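Local coordinates for phenylacetic acid degradation-related protein (Ralstonia eutropha JMP134, PDB 2PIM) that probably hydrolyses acyl-CoA thioesters, as expected of a hotdog-fold thioesterase of the PaaI type, although its own substrate is not established, at residues N6-S9 with R10-G14; V44-D47 with A48-N51; G59-G62 with A63-D66; L65-V68 with T69-V73. All coordinates share one frame; numbering follows the deposited sequence.

Interaction 1 (N6-S9 with R10-G14); sequences NYFS and RMLRG
R10 curls back over the start of its own helix, so that its guanidinium lies flat against the backbone of N6 and Y7. The carbonyl oxygen N6 O sits 3.6 Å above the guanidinium plane, over its centre, and Y7 CA is 3.4 Å from R10 NH2 on the same face. A bend at chi3 (-71°) turns the otherwise long chain back to this place. The same N6 O receives R10 N at 3.1 Å in a nearly straight backbone bond, and S9 OG gives it a further, weak one. N6 ND2 binds A75 O of helix 58-75, while R10 NH1 makes a long, weak ion pair with D79.

Y7 and M11, one turn apart, meet obliquely. M11 CB stands over one face of the tyrosine ring, offset toward its rim, and M11 SE lies 5.2 Å from the ring centroid, a slanting Met-aromatic contact. Y7 OH is held by P17 O, which helps fix the position of the ring. F8 CE2 touches L12 CD1 at 3.5 Å, and both side chains reach strand 28-33. R13, extended from CG to NE, runs back along the last turn, with CG 3.3 Å from S9 O.

G14, with positive phi, is the C' residue of a Schellman motif, its N bonding to M11 O. The chemistry divides this short helix: its apolar side rests on strand 28-33 and helix 58-75, while the cationic group of R10 covers a carbonyl at the first turn, an electrostatically favourable placement that probably helps polarise N6 O.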
loop_
_atom_site.group_PDB
_atom_site.type_symbol
_atom_site.label_atom_id
_atom_site.label_comp_id
_atom_site.label_asym_id
_atom_site.label_seq_id
_atom_site.Cartn_x
_atom_site.Cartn_y
_atom_site.Cartn_z
ATOM N N ASN A 6 -16.876 21.914 1.201
ATOM C CA ASN A 6 -15.766 20.892 1.056
ATOM C C ASN A 6 -16.095 19.634 1.851
ATOM O O ASN A 6 -16.275 19.722 3.064
ATOM C CB ASN A 6 -14.446 21.478 1.607
ATOM C CG ASN A 6 -13.230 21.020 0.872
ATOM O OD1 ASN A 6 -13.281 20.748 -0.309
ATOM N ND2 ASN A 6 -12.091 20.997 1.563
ATOM N N TYR A 7 -16.179 18.474 1.205
ATOM C CA TYR A 7 -16.319 17.253 1.977
ATOM C C TYR A 7 -15.219 17.185 3.043
ATOM O O TYR A 7 -15.479 16.847 4.180
ATOM C CB TYR A 7 -16.265 15.983 1.110
ATOM C CG TYR A 7 -15.836 14.749 1.911
ATOM C CD1 TYR A 7 -16.777 13.933 2.563
ATOM C CD2 TYR A 7 -14.474 14.420 2.041
ATOM C CE1 TYR A 7 -16.370 12.815 3.315
ATOM C CE2 TYR A 7 -14.051 13.305 2.782
ATOM C CZ TYR A 7 -14.999 12.514 3.416
ATOM O OH TYR A 7 -14.548 11.430 4.135
ATOM N N PHE A 8 -13.989 17.488 2.650
ATOM C CA PHE A 8 -12.823 17.386 3.545
ATOM C C PHE A 8 -12.975 18.221 4.835
ATOM O O PHE A 8 -12.670 17.747 5.933
ATOM C CB PHE A 8 -11.588 17.855 2.801
ATOM C CG PHE A 8 -10.388 18.011 3.665
ATOM C CD1 PHE A 8 -9.532 16.939 3.882
ATOM C CD2 PHE A 8 -10.084 19.230 4.238
ATOM C CE1 PHE A 8 -8.433 17.073 4.682
ATOM C CE2 PHE A 8 -8.970 19.372 5.036
ATOM C CZ PHE A 8 -8.141 18.302 5.246
ATOM N N SER A 9 -13.406 19.471 4.702
ATOM C CA SER A 9 -13.486 20.328 5.878
ATOM C C SER A 9 -14.689 19.958 6.748
ATOM O O SER A 9 -14.631 20.135 7.959
ATOM C CB SER A 9 -13.484 21.813 5.512
ATOM O OG SER A 9 -14.587 22.085 4.701
ATOM N N ARG A 10 -15.751 19.424 6.140
ATOM C CA ARG A 10 -16.850 18.811 6.900
ATOM C C ARG A 10 -16.333 17.642 7.736
ATOM O O ARG A 10 -16.648 17.507 8.913
ATOM C CB ARG A 10 -17.974 18.335 5.971
ATOM C CG ARG A 10 -18.796 19.460 5.395
ATOM C CD ARG A 10 -20.087 18.948 4.797
ATOM N NE ARG A 10 -19.864 18.191 3.564
ATOM C CZ ARG A 10 -19.728 18.739 2.358
ATOM N NH1 ARG A 10 -19.772 20.056 2.199
ATOM N NH2 ARG A 10 -19.537 17.969 1.297
HETATM N N MSE A 11 -15.536 16.797 7.111
HETATM C CA MSE A 11 -14.909 15.676 7.798
HETATM C C MSE A 11 -14.049 16.121 8.998
HETATM O O MSE A 11 -14.085 15.492 10.044
HETATM C CB MSE A 11 -14.072 14.882 6.802
HETATM C CG MSE A 11 -13.485 13.599 7.352
HETATM SE SE MSE A 11 -11.849 13.177 6.438
HETATM C CE MSE A 11 -10.622 14.217 7.583
ATOM N N LEU A 12 -13.287 17.197 8.848
ATOM C CA LEU A 12 -12.431 17.696 9.929
ATOM C C LEU A 12 -13.157 18.175 11.163
ATOM O O LEU A 12 -12.609 18.122 12.249
ATOM C CB LEU A 12 -11.603 18.887 9.468
ATOM C CG LEU A 12 -10.392 18.618 8.607
ATOM C CD1 LEU A 12 -9.686 19.945 8.385
ATOM C CD2 LEU A 12 -9.484 17.624 9.267
ATOM N N ARG A 13 -14.360 18.692 11.000
ATOM C CA ARG A 13 -15.102 19.231 12.133
ATOM C C ARG A 13 -16.194 18.256 12.583
ATOM O O ARG A 13 -17.145 18.639 13.260
ATOM C CB ARG A 13 -15.660 20.622 11.801
ATOM C CG ARG A 13 -16.560 20.665 10.595
ATOM C CD ARG A 13 -17.143 22.035 10.378
ATOM N NE ARG A 13 -18.082 22.023 9.255
ATOM C CZ ARG A 13 -17.885 22.611 8.070
ATOM N NH1 ARG A 13 -16.781 23.315 7.800
ATOM N NH2 ARG A 13 -18.831 22.515 7.141
ATOM N N GLY A 14 -16.029 16.987 12.220
ATOM C CA GLY A 14 -16.917 15.932 12.671
ATOM C C GLY A 14 -18.273 15.884 11.995
ATOM O O GLY A 14 -19.155 15.174 12.463
#

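Interaction 2 (V44-D47 with A48-N51); sequences VATD and AFLN
F49 folds back across T46, laying its ring beside the residues that precede the turn. Its CB starts 3.6 Å from T46 O, the acceptor of its own backbone N. With chi1 at -61°, CG lies beside the backbone N and the ring is sent back along the incoming strand. CG is still close to T46 OG1, after which the two sides of the ring diverge. CD1 and CE1 remain near the hydroxyl, each 3.6 Å from T46 OG1. CD2 instead comes to 3.5 Å from T46 N and lies beside A45 CA, while CE2 reaches V44 O at 3.7 Å. CZ completes the ring under the hydroxyl. T46 OG1 stands 3.5 Å above the ring plane, over its centre, a polar atom set on an aromatic face.

That oxygen also accepts a weak bond from A48 N at 3.4 Å, the pattern of an ST turn, and its place between the backbone N and carbonyl carbon of T46 (chi1 64°) allows both contacts. The backbone is closed by F49 N to T46 O at 3.1 Å, with the donor 58° out of the carbonyl plane, and by a weak bond from L50 N to D47 O. L50 runs beside D47, pointing the same way.

Beyond the turn, F49 packs on M60 and on T24 of the second subunit, whose OG1 also bonds to A48 O. Two overlapping i to i+3 bonds define a 3-10 turn, here joining strand 38-45 to the loop that leads into the central helix of a hotdog fold.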
loop_
_atom_site.group_PDB
_atom_site.type_symbol
_atom_site.label_atom_id
_atom_site.label_comp_id
_atom_site.label_asym_id
_atom_site.label_seq_id
_atom_site.Cartn_x
_atom_site.Cartn_y
_atom_site.Cartn_z
ATOM N N VAL A 44 -0.899 5.086 12.744
ATOM C CA VAL A 44 -0.450 4.101 13.735
ATOM C C VAL A 44 -0.273 2.774 12.986
ATOM O O VAL A 44 -1.191 2.314 12.304
ATOM C CB VAL A 44 -1.444 3.918 14.908
ATOM C CG1 VAL A 44 -1.003 2.785 15.829
ATOM C CG2 VAL A 44 -1.593 5.197 15.719
ATOM N N ALA A 45 0.931 2.200 13.082
ATOM C CA ALA A 45 1.175 0.857 12.594
ATOM C C ALA A 45 0.898 -0.091 13.776
ATOM O O ALA A 45 1.467 0.076 14.849
ATOM C CB ALA A 45 2.610 0.729 12.079
ATOM N N THR A 46 0.002 -1.056 13.588
ATOM C CA THR A 46 -0.306 -2.032 14.641
ATOM C C THR A 46 0.533 -3.296 14.482
ATOM O O THR A 46 1.216 -3.456 13.480
ATOM C CB THR A 46 -1.787 -2.363 14.652
ATOM O OG1 THR A 46 -2.152 -3.004 13.423
ATOM C CG2 THR A 46 -2.601 -1.065 14.844
ATOM N N ASP A 47 0.510 -4.192 15.473
ATOM C CA ASP A 47 1.241 -5.455 15.364
ATOM C C ASP A 47 0.682 -6.292 14.162
ATOM O O ASP A 47 1.360 -7.169 13.623
ATOM C CB ASP A 47 1.181 -6.253 16.675
ATOM C CG ASP A 47 2.041 -5.645 17.815
ATOM O OD1 ASP A 47 3.005 -4.883 17.568
ATOM O OD2 ASP A 47 1.755 -5.983 18.991
ATOM N N ALA A 48 -0.538 -5.963 13.741
ATOM C CA ALA A 48 -1.200 -6.617 12.646
ATOM C C ALA A 48 -0.625 -6.260 11.279
ATOM O O ALA A 48 -0.998 -6.849 10.281
ATOM C CB ALA A 48 -2.655 -6.258 12.688
ATOM N N PHE A 49 0.244 -5.261 11.214
ATOM C CA PHE A 49 0.764 -4.799 9.949
ATOM C C PHE A 49 2.210 -5.231 9.758
ATOM O O PHE A 49 2.868 -4.768 8.827
ATOM C CB PHE A 49 0.741 -3.271 9.868
ATOM C CG PHE A 49 -0.611 -2.645 9.965
ATOM C CD1 PHE A 49 -1.780 -3.370 9.859
ATOM C CD2 PHE A 49 -0.693 -1.267 10.153
ATOM C CE1 PHE A 49 -3.019 -2.730 9.962
ATOM C CE2 PHE A 49 -1.908 -0.621 10.248
ATOM C CZ PHE A 49 -3.069 -1.344 10.154
ATOM N N LEU A 50 2.684 -6.105 10.633
ATOM C CA LEU A 50 4.087 -6.512 10.695
ATOM C C LEU A 50 4.423 -7.731 9.835
ATOM O O LEU A 50 3.605 -8.654 9.661
ATOM C CB LEU A 50 4.510 -6.790 12.142
ATOM C CG LEU A 50 4.309 -5.627 13.121
ATOM C CD1 LEU A 50 4.838 -5.986 14.483
ATOM C CD2 LEU A 50 4.949 -4.323 12.637
ATOM N N ASN A 51 5.632 -7.665 9.284
ATOM C CA ASN A 51 6.278 -8.774 8.591
ATOM C C ASN A 51 6.857 -9.774 9.618
ATOM O O ASN A 51 6.784 -9.539 10.825
ATOM C CB ASN A 51 7.343 -8.219 7.600
ATOM C CG ASN A 51 8.652 -7.784 8.281
ATOM O OD1 ASN A 51 8.857 -7.965 9.471
ATOM N ND2 ASN A 51 9.538 -7.202 7.500
#

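Interaction 3 (G59-G62 with A63-D66); sequences GMLG and AMLD
G62, A63 and L61 form the centre of this contact, in the middle of about two turns of helix 58-75, and each engages the other segment chiefly through its backbone. A63 N is shared between two carbonyls: it bonds G59 O at 3.0 Å and, weakly and at a bent 120°, M60 O. A63 CB rests 3.4 Å from M60 O, a methyl set against a carbonyl. G62 contributes only backbone; its O takes D66 N at 2.8 Å, the shortest of the backbone bonds in this contact, and D66 CB lies close to the same oxygen.

L61 O receives L65 N at 3.0 Å, and L65 CG and CD1 gather round that oxygen as well. M64 CB also approaches it, at 3.3 Å. Past CG the selenomethionine chain runs straight (chi2 167°), which carries M64 SE back to L61 CD2 at 4.3 Å. The resulting apolar patch is shared with strand 114-123, where L61, M64 and L65 all meet L121.

Around the helix from this patch, the small surface of A63 packs on G59 of the second subunit, and A63 O accepts NE2 of Q57 from that chain. D66 OD2 likewise binds the backbone N of G59 of the second subunit, with the reciprocal bond made in return. The chemistry is therefore two-sided: L61, M64 and L65 pack on L121 of the sheet, whereas A63 and a carboxylate from each chain lie at the subunit interface, where the reciprocal D66 to G59 hydrogen bonds join the two helices.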
loop_
_atom_site.group_PDB
_atom_site.type_symbol
_atom_site.label_atom_id
_atom_site.label_comp_id
_atom_site.label_asym_id
_atom_site.label_seq_id
_atom_site.Cartn_x
_atom_site.Cartn_y
_atom_site.Cartn_z
ATOM N N GLY A 59 3.893 -2.242 1.976
ATOM C CA GLY A 59 2.597 -1.928 1.447
ATOM C C GLY A 59 1.710 -1.193 2.419
ATOM O O GLY A 59 0.981 -0.319 2.006
HETATM N N MSE A 60 1.768 -1.549 3.708
HETATM C CA MSE A 60 0.939 -0.888 4.734
HETATM C C MSE A 60 1.389 0.576 4.871
HETATM O O MSE A 60 0.546 1.454 4.967
HETATM C CB MSE A 60 0.984 -1.632 6.077
HETATM C CG MSE A 60 0.308 -3.020 6.001
HETATM SE SE MSE A 60 -1.551 -2.848 5.394
HETATM C CE MSE A 60 -2.171 -1.530 6.543
ATOM N N LEU A 61 2.704 0.818 4.819
ATOM C CA LEU A 61 3.223 2.188 4.758
ATOM C C LEU A 61 2.721 2.928 3.535
ATOM O O LEU A 61 2.399 4.115 3.600
ATOM C CB LEU A 61 4.725 2.204 4.722
ATOM C CG LEU A 61 5.467 1.540 5.897
ATOM C CD1 LEU A 61 6.965 1.445 5.603
ATOM C CD2 LEU A 61 5.236 2.251 7.181
ATOM N N GLY A 62 2.684 2.219 2.411
ATOM C CA GLY A 62 2.111 2.760 1.191
ATOM C C GLY A 62 0.650 3.159 1.342
ATOM O O GLY A 62 0.241 4.133 0.756
ATOM N N ALA A 63 -0.135 2.416 2.121
ATOM C CA ALA A 63 -1.534 2.793 2.369
ATOM C C ALA A 63 -1.634 4.081 3.175
ATOM O O ALA A 63 -2.543 4.862 2.986
ATOM C CB ALA A 63 -2.299 1.634 3.063
HETATM N N MSE A 64 -0.672 4.325 4.056
HETATM C CA MSE A 64 -0.588 5.619 4.768
HETATM C C MSE A 64 -0.184 6.788 3.836
HETATM O O MSE A 64 -0.753 7.889 3.904
HETATM C CB MSE A 64 0.431 5.481 5.877
HETATM C CG MSE A 64 -0.015 4.543 6.938
HETATM SE SE MSE A 64 1.468 4.054 8.169
HETATM C CE MSE A 64 0.600 2.615 9.172
ATOM N N LEU A 65 0.780 6.517 2.952
ATOM C CA LEU A 65 1.198 7.469 1.922
ATOM C C LEU A 65 0.069 7.776 0.952
ATOM O O LEU A 65 -0.126 8.929 0.532
ATOM C CB LEU A 65 2.468 6.960 1.209
ATOM C CG LEU A 65 3.768 7.038 2.071
ATOM C CD1 LEU A 65 4.871 6.130 1.585
ATOM C CD2 LEU A 65 4.288 8.465 2.223
ATOM N N ASP A 66 -0.702 6.753 0.617
ATOM C CA ASP A 66 -1.872 6.932 -0.209
ATOM C C ASP A 66 -2.856 7.856 0.482
ATOM O O ASP A 66 -3.436 8.755 -0.158
ATOM C CB ASP A 66 -2.483 5.557 -0.558
ATOM C CG ASP A 66 -3.645 5.654 -1.576
ATOM O OD1 ASP A 66 -3.562 6.401 -2.552
ATOM O OD2 ASP A 66 -4.642 4.947 -1.414
#

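Interaction 4 (L65-V68 with T69-V73); sequences LDDV and TAMLV
T69, A70, M71 and L72 donate their backbone N atoms to the carbonyls of L65, D66, D67 and V68, with N-H...O angles between 147° and 161°, giving regular alpha-helical geometry. This is the second half of the long helix that the curved antiparallel sheet of the hotdog fold wraps.

D67 and M71, one turn apart, cross at a slant. M71 CG lies 3.2 Å from D67 O and 3.8 Å from D67 OD2, touching the carboxylate with carbon and not with selenium. The carboxylate's polar partner is Y43 OH on strand 38-45. V68, at chi1 71°, holds CG1 between its backbone N and carbonyl carbon, 3.2 Å from T69 N, and packs on L39 and Y43. A70 CB nestles against D66 O at 3.2 Å.

T69 faces strands 114-123 and 126-136 through V117 and A133, yet its hydroxyl turns back to the helix backbone and also takes a water. T69 OG1 donates to L65 O at 2.8 Å, so that this carbonyl accepts from both the backbone N and the side chain of one residue. D66 turns OD2 to the backbone N of G59 of the second subunit, while OD1 takes an ordered water: water 1 donates to D66 OD1 at 2.7 Å and to T69 OG1 at 2.8 Å, bridging the two side chains.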
loop_
_atom_site.group_PDB
_atom_site.type_symbol
_atom_site.label_atom_id
_atom_site.label_comp_id
_atom_site.label_asym_id
_atom_site.label_seq_id
_atom_site.Cartn_x
_atom_site.Cartn_y
_atom_site.Cartn_z
ATOM N N LEU A 65 0.780 6.517 2.952
ATOM C CA LEU A 65 1.198 7.469 1.922
ATOM C C LEU A 65 0.069 7.776 0.952
ATOM O O LEU A 65 -0.126 8.929 0.532
ATOM C CB LEU A 65 2.468 6.960 1.209
ATOM C CG LEU A 65 3.768 7.038 2.071
ATOM C CD1 LEU A 65 4.871 6.130 1.585
ATOM C CD2 LEU A 65 4.288 8.465 2.223
ATOM N N ASP A 66 -0.702 6.753 0.617
ATOM C CA ASP A 66 -1.872 6.932 -0.209
ATOM C C ASP A 66 -2.856 7.856 0.482
ATOM O O ASP A 66 -3.436 8.755 -0.158
ATOM C CB ASP A 66 -2.483 5.557 -0.558
ATOM C CG ASP A 66 -3.645 5.654 -1.576
ATOM O OD1 ASP A 66 -3.562 6.401 -2.552
ATOM O OD2 ASP A 66 -4.642 4.947 -1.414
ATOM N N ASP A 67 -3.074 7.643 1.786
ATOM C CA ASP A 67 -4.048 8.442 2.520
ATOM C C ASP A 67 -3.630 9.926 2.582
ATOM O O ASP A 67 -4.417 10.829 2.303
ATOM C CB ASP A 67 -4.242 7.916 3.945
ATOM C CG ASP A 67 -5.285 8.729 4.712
ATOM O OD1 ASP A 67 -6.471 8.534 4.420
ATOM O OD2 ASP A 67 -4.924 9.576 5.586
ATOM N N VAL A 68 -2.381 10.180 2.937
ATOM C CA VAL A 68 -1.943 11.562 3.153
ATOM C C VAL A 68 -1.978 12.388 1.858
ATOM O O VAL A 68 -2.464 13.580 1.855
ATOM C CB VAL A 68 -0.582 11.629 3.928
ATOM C CG1 VAL A 68 0.591 11.173 3.061
ATOM C CG2 VAL A 68 -0.374 12.985 4.492
ATOM N N THR A 69 -1.588 11.742 0.756
ATOM C CA THR A 69 -1.518 12.393 -0.546
ATOM C C THR A 69 -2.921 12.656 -1.125
ATOM O O THR A 69 -3.243 13.766 -1.515
ATOM C CB THR A 69 -0.597 11.641 -1.540
ATOM O OG1 THR A 69 -1.062 10.294 -1.785
ATOM C CG2 THR A 69 0.833 11.617 -1.020
ATOM N N ALA A 70 -3.770 11.644 -1.097
ATOM C CA ALA A 70 -5.188 11.788 -1.498
ATOM C C ALA A 70 -5.992 12.728 -0.622
ATOM O O ALA A 70 -6.968 13.391 -1.092
ATOM C CB ALA A 70 -5.837 10.400 -1.529
HETATM N N MSE A 71 -5.637 12.780 0.662
HETATM C CA MSE A 71 -6.296 13.731 1.585
HETATM C C MSE A 71 -5.958 15.160 1.196
HETATM O O MSE A 71 -6.843 16.052 1.098
HETATM C CB MSE A 71 -5.896 13.501 3.058
HETATM C CG MSE A 71 -6.725 12.458 3.842
HETATM SE SE MSE A 71 -8.680 12.696 3.676
HETATM C CE MSE A 71 -9.027 11.509 2.049
ATOM N N LEU A 72 -4.676 15.392 0.978
ATOM C CA LEU A 72 -4.239 16.730 0.547
ATOM C C LEU A 72 -4.989 17.171 -0.747
ATOM O O LEU A 72 -5.564 18.257 -0.802
ATOM C CB LEU A 72 -2.724 16.777 0.388
ATOM C CG LEU A 72 -2.243 18.082 -0.272
ATOM C CD1 LEU A 72 -2.777 19.334 0.409
ATOM C CD2 LEU A 72 -0.758 18.060 -0.295
ATOM N N VAL A 73 -5.040 16.287 -1.744
ATOM C CA VAL A 73 -5.729 16.605 -2.991
ATOM C C VAL A 73 -7.167 16.930 -2.728
ATOM O O VAL A 73 -7.661 17.932 -3.227
ATOM C CB VAL A 73 -5.659 15.480 -4.045
ATOM C CG1 VAL A 73 -6.433 15.869 -5.291
ATOM C CG2 VAL A 73 -4.215 15.173 -4.387
HETATM O O HOH W 1 -2.840 8.874 -3.444
#

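How the interactions relate
Along the chain the contacts come in numerical order. Interactions 3 and 4 are consecutive pieces of helix 58-75, overlapping at L65 and D66, with centres 10 Å apart. Interaction 2, at the end of strand 38-45, precedes that helix and packs on its first turns: F49 CE1 is 3.7 Å from M60 CE, and V44 O is 3.6 Å from M64 CE. Interaction 1 lies toward the other end, where M11 SE meets M71 SE at 4.2 Å; its centre is 28 Å from that of interaction 2. The central helix thus ties the N-terminal helix to the 3-10 turn after strand 38-45, and all four contacts also touch the second subunit, interaction 1 only through Y7.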